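Local structure of antibiotic biosynthesis monooxygenase family protein (Shewanella oneidensis, 2BBE) at residues A[39-42]-A[43-46]; A[89-92]-A[93-97]; A[72-75]-A[76-80]; A[82-85]-A[86-89]. The protein is of unknown function but may act as a monooxygenase of the antibiotic biosynthesis monooxygenase family. All coordinates share one frame; numbering follows the deposited sequence. Where two conformers were deposited one is given.

Interaction 1 (A[39-42]-A[43-46]); sequences PDTR and REAG
The guanidinium of Arg43 meets the carbonyl oxygen of Pro39 at its edge, within the plane of the group, and NH1 gives a hydrogen bond of 2.9 Å to Pro39 O. The bond is fairly straight at nitrogen (158°), yet NH1 stands above the carbonyl plane instead of on a lone pair. With CG anti to the carbonyl carbon (chi1 -75°) and the chain extended from CG to NE, the arginine runs back along helix 38-42 toward Pro39, and its CG and CD also brush Pro39 O. The same oxygen receives a weak bond from Arg43 N. The second terminal nitrogen, NH2, forms a salt bridge with OXT of the terminal carboxylate of Ala108 of the second subunit, and Arg42 NH1 is hydrogen-bonded to the other oxygen, O, of that carboxylate.

The carboxylate of Glu44 comes alongside Thr41, the two side chains pointing the same way, with OE2 3.7 Å from Thr41 CG2. A water bridges the polar ends, donating to Thr41 OG1 at 3.0 Å and to Glu44 OE2 at 2.7 Å. Thr41 OG1 is also tied to Leu37 O. Glu44 OE2 is hydrogen-bonded to His77 ND1, a bond that links the loop to helix 71-78. Along the backbone, Glu44 N bonds to Thr41 O at 3.0 Å, an i to i+3 bond. An arginine side chain is thus hydrogen-bonded to a backbone carbonyl near the C-terminal end of helix 38-42, at a subunit interface, as the chain leads into strand 47-55 of the ferredoxin-like fold.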
ATOM      1  N   PRO A  39      11.761  -0.897  11.973  1.00 12.30           N
ATOM      2  CA  PRO A  39      11.158  -2.125  12.526  1.00 12.73           C
ATOM      3  C   PRO A  39      10.183  -1.866  13.662  1.00 13.19           C
ATOM      4  O   PRO A  39       9.096  -2.439  13.647  1.00 13.06           O
ATOM      5  CB  PRO A  39      12.369  -2.937  13.000  1.00 12.98           C
ATOM      6  CG  PRO A  39      13.441  -2.497  12.069  1.00 13.61           C
ATOM      7  CD  PRO A  39      13.230  -1.003  11.969  1.00 12.17           C
ATOM      8  N   ASP A  40      10.519  -0.985  14.608  1.00 13.47           N
ATOM      9  CA  ASP A  40       9.573  -0.725  15.702  1.00 14.22           C
ATOM     10  C   ASP A  40       8.373   0.122  15.290  1.00 13.37           C
ATOM     11  O   ASP A  40       7.289  -0.016  15.861  1.00 12.45           O
ATOM     12  CB  ASP A  40      10.260  -0.104  16.910  1.00 15.62           C
ATOM     13  CG  ASP A  40      11.107  -1.117  17.682  1.00 19.76           C
ATOM     14  OD1 ASP A  40      10.916  -2.357  17.528  1.00 23.51           O
ATOM     15  OD2 ASP A  40      11.978  -0.653  18.438  1.00 26.18           O
ATOM     16  N   THR A  41       8.566   1.014  14.323  1.00 12.49           N
ATOM     17  CA  THR A  41       7.462   1.838  13.878  1.00 11.47           C
ATOM     18  C   THR A  41       6.420   1.005  13.140  1.00 11.45           C
ATOM     19  O   THR A  41       5.223   1.186  13.356  1.00 10.86           O
ATOM     20  CB  THR A  41       7.923   3.015  13.008  1.00 11.81           C
ATOM     21  OG1 THR A  41       8.822   3.832  13.765  1.00 11.73           O
ATOM     22  CG2 THR A  41       6.717   3.845  12.573  1.00 11.26           C
ATOM     23  N   ARG A  42       6.874   0.091  12.282  1.00 10.94           N
ATOM     24  CA  ARG A  42       5.961  -0.761  11.533  1.00 11.91           C
ATOM     25  C   ARG A  42       5.145  -1.642  12.481  1.00 11.81           C
ATOM     26  O   ARG A  42       4.031  -2.056  12.141  1.00 11.20           O
ATOM     27  CB  ARG A  42       6.714  -1.603  10.491  1.00 11.33           C
ATOM     28  CG  ARG A  42       7.282  -0.758   9.319  1.00 12.86           C
ATOM     29  CD  ARG A  42       7.993  -1.601   8.241  1.00 13.35           C
ATOM     30  NE  ARG A  42       7.104  -2.606   7.658  1.00 16.12           N
ATOM     31  CZ  ARG A  42       7.217  -3.922   7.809  1.00 17.13           C
ATOM     32  NH1 ARG A  42       8.218  -4.457   8.507  1.00 18.42           N
ATOM     33  NH2 ARG A  42       6.306  -4.712   7.259  1.00 18.41           N
ATOM     34  N   ARG A  43       5.699  -1.903  13.671  1.00 11.02           N
ATOM     35  CA  ARG A  43       5.036  -2.729  14.689  1.00 11.66           C
ATOM     36  C   ARG A  43       4.047  -1.947  15.579  1.00 11.45           C
ATOM     37  O   ARG A  43       3.388  -2.547  16.432  1.00 10.90           O
ATOM     38  CB  ARG A  43       6.082  -3.455  15.556  1.00 10.96           C
ATOM     39  CG  ARG A  43       6.750  -4.634  14.845  1.00 13.37           C
ATOM     40  CD  ARG A  43       8.078  -5.045  15.538  1.00 13.77           C
ATOM     41  NE  ARG A  43       8.649  -6.262  14.946  1.00 16.01           N
ATOM     42  CZ  ARG A  43       9.313  -6.322  13.785  1.00 17.23           C
ATOM     43  NH1 ARG A  43       9.502  -5.226  13.024  1.00 14.29           N
ATOM     44  NH2 ARG A  43       9.784  -7.500  13.370  1.00 18.07           N
ATOM     45  N   GLU A  44       3.953  -0.626  15.380  1.00 10.71           N
ATOM     46  CA  GLU A  44       2.936   0.211  16.044  1.00 11.91           C
ATOM     47  C   GLU A  44       1.536  -0.158  15.521  1.00 10.89           C
ATOM     48  O   GLU A  44       1.335  -0.258  14.314  1.00 10.97           O
ATOM     49  CB  GLU A  44       3.204   1.701  15.767  1.00 11.05           C
ATOM     50  CG  GLU A  44       4.369   2.337  16.553  1.00 13.06           C
ATOM     51  CD  GLU A  44       4.730   3.737  16.033  1.00 15.37           C
ATOM     52  OE1 GLU A  44       3.859   4.407  15.416  1.00 17.53           O
ATOM     53  OE2 GLU A  44       5.892   4.170  16.192  1.00 16.94           O
ATOM     54  N   ALA A  45       0.578  -0.339  16.427  1.00 10.90           N
ATOM     55  CA  ALA A  45      -0.789  -0.736  16.064  1.00 10.30           C
ATOM     56  C   ALA A  45      -1.433   0.233  15.050  1.00 10.26           C
ATOM     57  O   ALA A  45      -2.179  -0.188  14.161  1.00  9.50           O
ATOM     58  CB  ALA A  45      -1.653  -0.846  17.309  1.00 10.70           C
ATOM     59  N   GLY A  46      -1.139   1.525  15.195  1.00  9.94           N
ATOM     60  CA  GLY A  46      -1.738   2.555  14.347  1.00  9.44           C
ATOM     61  C   GLY A  46      -0.884   3.024  13.166  1.00  9.93           C
ATOM     62  O   GLY A  46      -1.287   3.939  12.450  1.00 10.46           O
TER
HETATM   63  O   HOH W   1       8.438   3.634  16.727  1.00 32.18           O
HETATM   64  O   HOH W   2       1.769  -2.968  13.270  1.00 19.91           O

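Interaction 2 (A[89-92]-A[93-97]); sequences QVMP and ELVES
Apolar contact between Val90 and Leu94, and between Met91 and Val95, forms the apolar side of this helix end. Val90 CG1 meets Leu94 CD1 at 3.7 Å, one methyl against another. One residue further on, Met91 CG touches Val95 CG2 at 3.6 Å in the conformer described; here it is the middle of the methionine chain that makes the contact, not its sulfur. Val95 CG2 stands anti to its own carbonyl carbon (chi1 173° for CG1), which turns this methyl back over the preceding turn.

Backbone hydrogen bonds show the helix tightening as it ends. Val90 O takes a bond from Glu93 N at 3.0 Å and a weak one from Leu94 N. Met91 O accepts two: Val95 N at 2.9 Å, approaching almost straight down the carbonyl bond, and Leu94 N at 3.1 Å from well above the carbonyl plane. Pro92 has no N-H to give, so the helix is kinked there.

A water joins polar groups on the exposed side. In one of its two conformers Glu93 folds back, bent at chi2 (-58°), and the water donates both to its OE2 at 2.7 Å and to Gln89 O at 2.8 Å, joining the carboxylate to the carbonyl four residues earlier.

Among its neighbours, the helix end lies against helix 27-35, with Val90 and Leu94 on Ala33 and Val95 on Leu30, while Met91 and Val95 pack on Phe20 of strand 8-22. Beyond Val95 the chain enters strand 95-107, where Glu96 and Ser97 both face Leu21 in a classic beta bulge.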
ATOM      1  N   GLN A  89      19.063  14.004  19.381  1.00 17.59           N
ATOM      2  CA  GLN A  89      20.455  13.608  19.503  1.00 17.88           C
ATOM      3  C   GLN A  89      21.132  13.298  18.167  1.00 17.78           C
ATOM      4  O   GLN A  89      22.306  13.622  17.981  1.00 16.73           O
ATOM      5  CB  GLN A  89      20.609  12.420  20.454  1.00 18.30           C
ATOM      6  CG  GLN A  89      20.036  12.676  21.862  1.00 19.64           C
ATOM      7  CD  GLN A  89      20.739  13.823  22.558  1.00 19.89           C
ATOM      8  OE1 GLN A  89      21.952  13.981  22.416  1.00 21.19           O
ATOM      9  NE2 GLN A  89      19.984  14.627  23.328  1.00 22.91           N
ATOM     10  N   VAL A  90      20.396  12.674  17.251  1.00 16.78           N
ATOM     11  CA  VAL A  90      21.013  12.191  16.021  1.00 17.80           C
ATOM     12  C   VAL A  90      20.994  13.272  14.947  1.00 17.97           C
ATOM     13  O   VAL A  90      22.015  13.613  14.355  1.00 17.19           O
ATOM     14  CB  VAL A  90      20.336  10.884  15.510  1.00 17.92           C
ATOM     15  CG1 VAL A  90      21.004  10.411  14.212  1.00 19.19           C
ATOM     16  CG2 VAL A  90      20.411   9.793  16.581  1.00 17.91           C
ATOM     17  N   MET A  91      19.814  13.811  14.710  1.00 18.77           N
ATOM     18  CA  MET A  91      19.603  14.822  13.679  1.00 20.37           C
ATOM     19  C   MET A  91      20.587  16.011  13.703  1.00 20.57           C
ATOM     20  O   MET A  91      21.114  16.358  12.647  1.00 21.67           O
ATOM     21  CB  MET A  91      18.147  15.306  13.714  1.00 20.11           C
ATOM     22  CG  MET A  91      17.541  15.602  12.369  1.00 22.52           C
ATOM     23  SD  MET A  91      15.855  16.187  12.567  1.00 19.88           S
ATOM     24  CE  MET A  91      16.105  17.815  13.277  1.00 24.39           C
ATOM     25  N   PRO A  92      20.873  16.619  14.885  1.00 20.89           N
ATOM     26  CA  PRO A  92      21.790  17.755  14.876  1.00 20.78           C
ATOM     27  C   PRO A  92      23.192  17.432  14.368  1.00 20.86           C
ATOM     28  O   PRO A  92      23.889  18.342  13.902  1.00 21.76           O
ATOM     29  CB  PRO A  92      21.881  18.160  16.358  1.00 21.59           C
ATOM     30  CG  PRO A  92      20.718  17.537  17.003  1.00 20.71           C
ATOM     31  CD  PRO A  92      20.404  16.319  16.254  1.00 20.64           C
ATOM     32  N   GLU A  93      23.605  16.165  14.457  1.00 19.40           N
ATOM     33  CA  GLU A  93      24.939  15.770  14.020  0.50 18.75           C
ATOM     34  C   GLU A  93      24.995  15.473  12.520  1.00 18.20           C
ATOM     35  O   GLU A  93      26.033  15.654  11.885  1.00 17.53           O
ATOM     36  CB  GLU A  93      25.424  14.557  14.825  0.50 19.14           C
ATOM     37  CG  GLU A  93      25.388  14.756  16.348  0.50 19.84           C
ATOM     38  CD  GLU A  93      26.217  15.946  16.829  0.50 21.94           C
ATOM     39  OE1 GLU A  93      27.319  16.177  16.275  0.50 23.42           O
ATOM     40  OE2 GLU A  93      25.768  16.646  17.767  0.50 21.31           O
ATOM     41  N   LEU A  94      23.869  15.022  11.964  1.00 16.05           N
ATOM     42  CA  LEU A  94      23.836  14.509  10.592  1.00 15.07           C
ATOM     43  C   LEU A  94      23.138  15.383   9.561  1.00 14.40           C
ATOM     44  O   LEU A  94      23.369  15.214   8.356  1.00 14.01           O
ATOM     45  CB  LEU A  94      23.143  13.129  10.574  1.00 14.43           C
ATOM     46  CG  LEU A  94      23.703  12.043  11.498  1.00 15.08           C
ATOM     47  CD1 LEU A  94      23.069  10.695  11.198  1.00 14.78           C
ATOM     48  CD2 LEU A  94      25.215  11.929  11.352  1.00 14.86           C
ATOM     49  N   VAL A  95      22.232  16.257   9.999  1.00 13.91           N
ATOM     50  CA  VAL A  95      21.307  16.933   9.082  0.50 13.32           C
ATOM     51  C   VAL A  95      21.586  18.431   8.962  1.00 13.76           C
ATOM     52  O   VAL A  95      21.753  19.108   9.994  1.00 12.74           O
ATOM     53  CB  VAL A  95      19.827  16.654   9.509  0.50 13.40           C
ATOM     54  CG1 VAL A  95      18.843  17.477   8.691  0.50 10.86           C
ATOM     55  CG2 VAL A  95      19.504  15.169   9.355  0.50 12.67           C
ATOM     56  N   GLU A  96      21.624  18.927   7.727  1.00 13.59           N
ATOM     57  CA  GLU A  96      21.767  20.360   7.444  1.00 14.98           C
ATOM     58  C   GLU A  96      20.432  21.094   7.621  1.00 14.17           C
ATOM     59  O   GLU A  96      20.367  22.180   8.240  1.00 14.33           O
ATOM     60  CB  GLU A  96      22.268  20.553   6.007  1.00 14.67           C
ATOM     61  CG  GLU A  96      22.372  22.009   5.576  1.00 17.49           C
ATOM     62  CD  GLU A  96      23.000  22.165   4.210  1.00 18.87           C
ATOM     63  OE1 GLU A  96      24.043  21.525   3.951  1.00 24.43           O
ATOM     64  OE2 GLU A  96      22.449  22.931   3.381  1.00 26.95           O
ATOM     65  N   SER A  97      19.370  20.507   7.071  1.00 12.87           N
ATOM     66  CA  SER A  97      18.037  21.096   7.110  1.00 12.41           C
ATOM     67  C   SER A  97      17.025  19.983   6.866  1.00 12.48           C
ATOM     68  O   SER A  97      17.385  18.903   6.360  1.00 11.00           O
ATOM     69  CB  SER A  97      17.875  22.212   6.064  1.00 13.08           C
ATOM     70  OG  SER A  97      18.228  21.743   4.769  1.00 14.11           O
TER
HETATM   71  O   HOH W   3      23.777  15.629  19.217  1.00 21.32           O

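Interaction 3 (A[72-75]-A[76-80]); sequences AAFD and EHCAK. With SO4 (sulfate ion), chain C.
Four successive i to i+4 hydrogen bonds, from Glu76 N to Ala72 O through Ala79 N to Asp75 O, carry the helix across the join, the last being less straight (135°) than the others as the helix runs out. Over this frame Cys78 reaches back to Phe74: SG sits above one face of the ring, 3.8 Å from its centroid and displaced from the ring centre, nearest CZ at 3.6 Å. The phenyl group is swung into position with CG anti to the backbone N (chi1 180°), and SG turns to meet it by lying anti to its own carbonyl carbon (chi1 -68°). Phe74 packs also on Ile14 and Cys16 of strand 8-22.

His77, the buried residue of the contact, has its CB 3.3 Å from Phe74 O, and its ring meets those of Phe68 and Tyr50. At the far end Lys80, in the N-cap position of helix 81-94, sends NZ to sulfate O2 in a weak hydrogen bond of 3.4 Å; the anion, probably from the crystallisation liquor, is also bonded to Asp81 N. What characterises helix 71-78 here is its i to i+4 sulfur-aromatic pair, set against the sheet of a dimeric alpha/beta barrel fold.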
ATOM      1  N   ALA A  72      -4.154  10.713  16.750  1.00 11.03           N
ATOM      2  CA  ALA A  72      -3.661  10.115  18.008  1.00 11.52           C
ATOM      3  C   ALA A  72      -2.511   9.136  17.753  1.00 11.28           C
ATOM      4  O   ALA A  72      -1.520   9.145  18.476  1.00 11.42           O
ATOM      5  CB  ALA A  72      -4.771   9.449  18.811  1.00 11.45           C
ATOM      6  N   ALA A  73      -2.625   8.313  16.710  1.00 10.83           N
ATOM      7  CA  ALA A  73      -1.572   7.344  16.396  1.00 10.54           C
ATOM      8  C   ALA A  73      -0.290   8.050  15.901  1.00 10.37           C
ATOM      9  O   ALA A  73       0.812   7.640  16.253  1.00 10.26           O
ATOM     10  CB  ALA A  73      -2.066   6.341  15.355  1.00  9.72           C
ATOM     11  N   PHE A  74      -0.447   9.108  15.112  1.00 10.37           N
ATOM     12  CA  PHE A  74       0.693   9.933  14.682  1.00 10.90           C
ATOM     13  C   PHE A  74       1.394  10.561  15.906  1.00 11.59           C
ATOM     14  O   PHE A  74       2.617  10.503  16.025  1.00 11.84           O
ATOM     15  CB  PHE A  74       0.260  11.010  13.657  1.00 10.84           C
ATOM     16  CG  PHE A  74       1.403  11.884  13.186  1.00 12.56           C
ATOM     17  CD1 PHE A  74       2.380  11.375  12.321  1.00 14.31           C
ATOM     18  CD2 PHE A  74       1.530  13.188  13.638  1.00 13.86           C
ATOM     19  CE1 PHE A  74       3.451  12.170  11.899  1.00 14.81           C
ATOM     20  CE2 PHE A  74       2.611  13.991  13.215  1.00 15.61           C
ATOM     21  CZ  PHE A  74       3.561  13.473  12.344  1.00 13.82           C
ATOM     22  N   ASP A  75       0.613  11.147  16.817  1.00 12.43           N
ATOM     23  CA  ASP A  75       1.170  11.770  18.035  1.00 12.90           C
ATOM     24  C   ASP A  75       1.893  10.746  18.918  1.00 13.46           C
ATOM     25  O   ASP A  75       2.984  11.026  19.468  1.00 13.30           O
ATOM     26  CB  ASP A  75       0.061  12.485  18.824  1.00 13.64           C
ATOM     27  CG  ASP A  75      -0.454  13.741  18.120  1.00 14.88           C
ATOM     28  OD1 ASP A  75       0.186  14.233  17.164  1.00 14.17           O
ATOM     29  OD2 ASP A  75      -1.511  14.247  18.532  1.00 15.54           O
ATOM     30  N   GLU A  76       1.301   9.557  19.046  1.00 13.77           N
ATOM     31  CA  GLU A  76       1.924   8.447  19.781  0.50 13.81           C
ATOM     32  C   GLU A  76       3.289   8.089  19.179  1.00 13.44           C
ATOM     33  O   GLU A  76       4.275   7.922  19.907  1.00 12.06           O
ATOM     34  CB  GLU A  76       1.002   7.208  19.791  0.50 13.80           C
ATOM     35  CG  GLU A  76       1.533   6.024  20.620  0.50 14.66           C
ATOM     36  CD  GLU A  76       0.471   4.971  20.921  0.50 15.54           C
ATOM     37  OE1 GLU A  76      -0.732   5.271  20.785  0.50 17.75           O
ATOM     38  OE2 GLU A  76       0.840   3.843  21.316  0.50 18.80           O
ATOM     39  N   HIS A  77       3.333   7.968  17.846  1.00 12.64           N
ATOM     40  CA  HIS A  77       4.571   7.698  17.117  1.00 13.06           C
ATOM     41  C   HIS A  77       5.633   8.758  17.428  1.00 13.16           C
ATOM     42  O   HIS A  77       6.778   8.418  17.740  1.00 13.08           O
ATOM     43  CB  HIS A  77       4.322   7.666  15.594  1.00 12.74           C
ATOM     44  CG  HIS A  77       5.578   7.761  14.783  1.00 13.74           C
ATOM     45  ND1 HIS A  77       6.489   6.727  14.696  1.00 13.72           N
ATOM     46  CD2 HIS A  77       6.079   8.766  14.024  1.00 14.31           C
ATOM     47  CE1 HIS A  77       7.498   7.093  13.927  1.00 12.95           C
ATOM     48  NE2 HIS A  77       7.271   8.323  13.503  1.00 14.06           N
ATOM     49  N   CYS A  78       5.249  10.034  17.313  1.00 12.57           N
ATOM     50  CA  CYS A  78       6.176  11.147  17.529  1.00 14.21           C
ATOM     51  C   CYS A  78       6.725  11.231  18.950  1.00 14.05           C
ATOM     52  O   CYS A  78       7.826  11.751  19.148  1.00 15.16           O
ATOM     53  CB  CYS A  78       5.547  12.489  17.130  1.00 13.92           C
ATOM     54  SG  CYS A  78       5.295  12.571  15.342  1.00 18.13           S
ATOM     55  N   ALA A  79       5.994  10.695  19.917  1.00 14.17           N
ATOM     56  CA  ALA A  79       6.442  10.698  21.318  1.00 14.27           C
ATOM     57  C   ALA A  79       7.276   9.474  21.700  1.00 14.45           C
ATOM     58  O   ALA A  79       7.724   9.378  22.847  1.00 13.69           O
ATOM     59  CB  ALA A  79       5.233  10.812  22.269  1.00 14.24           C
ATOM     60  N   LYS A  80       7.451   8.525  20.781  1.00 14.02           N
ATOM     61  CA  LYS A  80       8.271   7.331  21.071  1.00 15.21           C
ATOM     62  C   LYS A  80       9.725   7.719  21.360  1.00 15.12           C
ATOM     63  O   LYS A  80      10.272   8.598  20.686  1.00 14.20           O
ATOM     64  CB  LYS A  80       8.243   6.330  19.908  1.00 15.97           C
ATOM     65  CG  LYS A  80       6.882   5.656  19.629  1.00 19.66           C
ATOM     66  CD  LYS A  80       6.463   4.682  20.716  1.00 25.35           C
ATOM     67  CE  LYS A  80       6.576   3.229  20.262  1.00 29.74           C
ATOM     68  NZ  LYS A  80       6.144   2.276  21.347  1.00 30.79           N
TER
HETATM   69  S   SO4 C 202       8.668   4.205  24.090  1.00 38.28           S
HETATM   70  O1  SO4 C 202       8.768   5.641  23.886  1.00 38.56           O
HETATM   71  O2  SO4 C 202       7.246   3.851  24.120  1.00 42.04           O
HETATM   72  O3  SO4 C 202       9.323   3.411  23.047  1.00 39.40           O
HETATM   73  O4  SO4 C 202       9.250   3.889  25.397  1.00 42.99           O

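Interaction 4 (A[82-85]-A[86-89]); sequences AIQH and YFHQ
His85 and Gln89 meet one turn apart on helix 81-94, one of the helices packed against the antiparallel sheet of this ferredoxin-like fold. The tight part is the backbone together with the buried Tyr86. Tyr86 N bonds to Ala82 O at 3.0 Å, Phe87 N gives Ile83 O a nearly straight bond of the same length, 3.0 Å (171°), His88 N reaches Gln84 O at 2.9 Å, and Gln89 N reaches His85 O at 2.8 Å, although the helix widens into a pi-type turn over 86-89. Tyr86 has its CG anti to the backbone N (chi1 168°), which directs the ring to the sheet side, where it meets Phe20 edge to face and rests on Leu30 and Leu34 of helix 27-35.

The looser, more exposed side is carried by Gln84, His85, Phe87 and Gln89. Any brush between the amide of Gln84 and the ring of Phe87 depends on which deposited conformer each residue adopts, and is doubtful. The histidine makes the firmer contact there. Gln89 CB lies over one face of the imidazole in a CH-pi contact, the two side chains crossing at about a right angle. The aliphatic part of the glutamine does the touching, CG as well as CB lying near the ring, while its amide runs on beyond it. Gln89 CB stands 4.0 Å from the centroid of the His85 ring, and its nearest ring atom is CE1, 3.6 Å away.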
ATOM      1  N   ALA A  82      12.640   6.334  20.662  1.00 14.16           N
ATOM      2  CA  ALA A  82      13.608   6.294  19.540  1.00 14.75           C
ATOM      3  C   ALA A  82      13.434   7.468  18.571  1.00 14.73           C
ATOM      4  O   ALA A  82      14.402   7.954  17.981  1.00 14.12           O
ATOM      5  CB  ALA A  82      13.515   4.977  18.773  1.00 15.41           C
ATOM      6  N   ILE A  83      12.195   7.910  18.406  1.00 15.02           N
ATOM      7  CA  ILE A  83      11.899   9.028  17.516  1.00 16.40           C
ATOM      8  C   ILE A  83      12.423  10.314  18.142  1.00 16.46           C
ATOM      9  O   ILE A  83      13.069  11.097  17.463  1.00 16.71           O
ATOM     10  CB  ILE A  83      10.366   9.096  17.160  1.00 16.47           C
ATOM     11  CG1 ILE A  83       9.880   7.730  16.630  1.00 18.40           C
ATOM     12  CG2 ILE A  83      10.061  10.252  16.200  1.00 18.52           C
ATOM     13  CD1 ILE A  83      10.652   7.166  15.418  1.00 21.88           C
ATOM     14  N   GLN A  84      12.154  10.520  19.441  1.00 16.19           N
ATOM     15  CA  GLN A  84      12.654  11.691  20.134  0.50 15.68           C
ATOM     16  C   GLN A  84      14.196  11.690  20.198  1.00 15.97           C
ATOM     17  O   GLN A  84      14.833  12.748  20.058  1.00 15.50           O
ATOM     18  CB  GLN A  84      12.011  11.827  21.527  0.50 16.38           C
ATOM     19  CG  GLN A  84      10.455  11.856  21.532  0.50 15.29           C
ATOM     20  CD  GLN A  84       9.836  13.253  21.366  0.50 15.84           C
ATOM     21  OE1 GLN A  84       8.931  13.625  22.112  0.50 16.26           O
ATOM     22  NE2 GLN A  84      10.312  14.019  20.389  0.50 15.60           N
ATOM     23  N   HIS A  85      14.797  10.516  20.393  1.00 14.56           N
ATOM     24  CA  HIS A  85      16.250  10.401  20.377  1.00 13.85           C
ATOM     25  C   HIS A  85      16.809  10.803  19.001  1.00 13.50           C
ATOM     26  O   HIS A  85      17.805  11.536  18.905  1.00 12.39           O
ATOM     27  CB  HIS A  85      16.681   8.970  20.698  1.00 13.32           C
ATOM     28  CG  HIS A  85      18.159   8.769  20.611  1.00 14.71           C
ATOM     29  ND1 HIS A  85      19.021   9.195  21.601  1.00 14.62           N
ATOM     30  CD2 HIS A  85      18.933   8.222  19.646  1.00 16.02           C
ATOM     31  CE1 HIS A  85      20.262   8.904  21.255  1.00 17.33           C
ATOM     32  NE2 HIS A  85      20.238   8.315  20.073  1.00 14.29           N
ATOM     33  N   TYR A  86      16.190  10.306  17.938  1.00 13.77           N
ATOM     34  CA  TYR A  86      16.578  10.729  16.597  1.00 14.84           C
ATOM     35  C   TYR A  86      16.528  12.272  16.451  1.00 16.13           C
ATOM     36  O   TYR A  86      17.531  12.885  16.075  1.00 14.84           O
ATOM     37  CB  TYR A  86      15.761  10.030  15.483  1.00 14.96           C
ATOM     38  CG  TYR A  86      16.003  10.708  14.151  1.00 14.56           C
ATOM     39  CD1 TYR A  86      17.210  10.499  13.448  1.00 14.99           C
ATOM     40  CD2 TYR A  86      15.079  11.620  13.637  1.00 15.67           C
ATOM     41  CE1 TYR A  86      17.474  11.180  12.255  1.00 16.06           C
ATOM     42  CE2 TYR A  86      15.318  12.300  12.429  1.00 15.54           C
ATOM     43  CZ  TYR A  86      16.520  12.072  11.747  1.00 15.38           C
ATOM     44  OH  TYR A  86      16.775  12.745  10.558  1.00 14.99           O
ATOM     45  N   PHE A  87      15.386  12.898  16.750  1.00 17.66           N
ATOM     46  CA  PHE A  87      15.238  14.381  16.621  0.50 19.23           C
ATOM     47  C   PHE A  87      16.253  15.125  17.450  1.00 19.80           C
ATOM     48  O   PHE A  87      16.946  16.008  16.946  1.00 21.43           O
ATOM     49  CB  PHE A  87      13.809  14.885  16.980  0.50 19.38           C
ATOM     50  CG  PHE A  87      13.754  16.336  17.526  0.50 19.94           C
ATOM     51  CD1 PHE A  87      14.446  17.382  16.904  0.50 20.12           C
ATOM     52  CD2 PHE A  87      12.968  16.646  18.637  0.50 20.40           C
ATOM     53  CE1 PHE A  87      14.391  18.690  17.404  0.50 19.38           C
ATOM     54  CE2 PHE A  87      12.894  17.951  19.136  0.50 19.64           C
ATOM     55  CZ  PHE A  87      13.609  18.975  18.515  0.50 20.32           C
ATOM     56  N   HIS A  88      16.344  14.775  18.737  1.00 19.83           N
ATOM     57  CA  HIS A  88      17.187  15.494  19.720  1.00 20.40           C
ATOM     58  C   HIS A  88      18.674  15.256  19.637  1.00 19.34           C
ATOM     59  O   HIS A  88      19.454  16.175  19.872  1.00 18.11           O
ATOM     60  CB  HIS A  88      16.832  15.069  21.141  1.00 21.84           C
ATOM     61  CG  HIS A  88      15.589  15.686  21.665  1.00 26.14           C
ATOM     62  ND1 HIS A  88      15.326  15.778  23.018  1.00 31.03           N
ATOM     63  CD2 HIS A  88      14.530  16.239  21.030  1.00 30.44           C
ATOM     64  CE1 HIS A  88      14.163  16.383  23.190  1.00 32.89           C
ATOM     65  NE2 HIS A  88      13.658  16.666  22.000  1.00 33.46           N
ATOM     66  N   GLN A  89      19.063  14.004  19.381  1.00 17.59           N
ATOM     67  CA  GLN A  89      20.455  13.608  19.503  1.00 17.88           C
ATOM     68  C   GLN A  89      21.132  13.298  18.167  1.00 17.78           C
ATOM     69  O   GLN A  89      22.306  13.622  17.981  1.00 16.73           O
ATOM     70  CB  GLN A  89      20.609  12.420  20.454  1.00 18.30           C
ATOM     71  CG  GLN A  89      20.036  12.676  21.862  1.00 19.64           C
ATOM     72  CD  GLN A  89      20.739  13.823  22.558  1.00 19.89           C
ATOM     73  OE1 GLN A  89      21.952  13.981  22.416  1.00 21.19           O
ATOM     74  NE2 GLN A  89      19.984  14.627  23.328  1.00 22.91           N
TER

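In the fold
All four are local contacts, and they differ mainly in what their helix faces. Interactions 1, 3 and 4 are chiefly surface contacts, each with one buried residue, whereas interaction 2 is partly buried. Interactions 2 and 4 share helix 81-94 and Gln89, and Met91 N and Tyr86 O, 2.8 Å apart, probably join them by a hydrogen bond. Interactions 1 and 3 belong to different elements but touch through Glu44 OE2 and His77 ND1, 3.0 Å apart. Chemistry follows place: in interaction 1 ionic at the subunit interface and water-mediated on the side toward helix 71-78, sulfur-aromatic in interaction 3, aliphatic where interaction 2 turns into a strand, and CH-pi on the exposed flank of interaction 4.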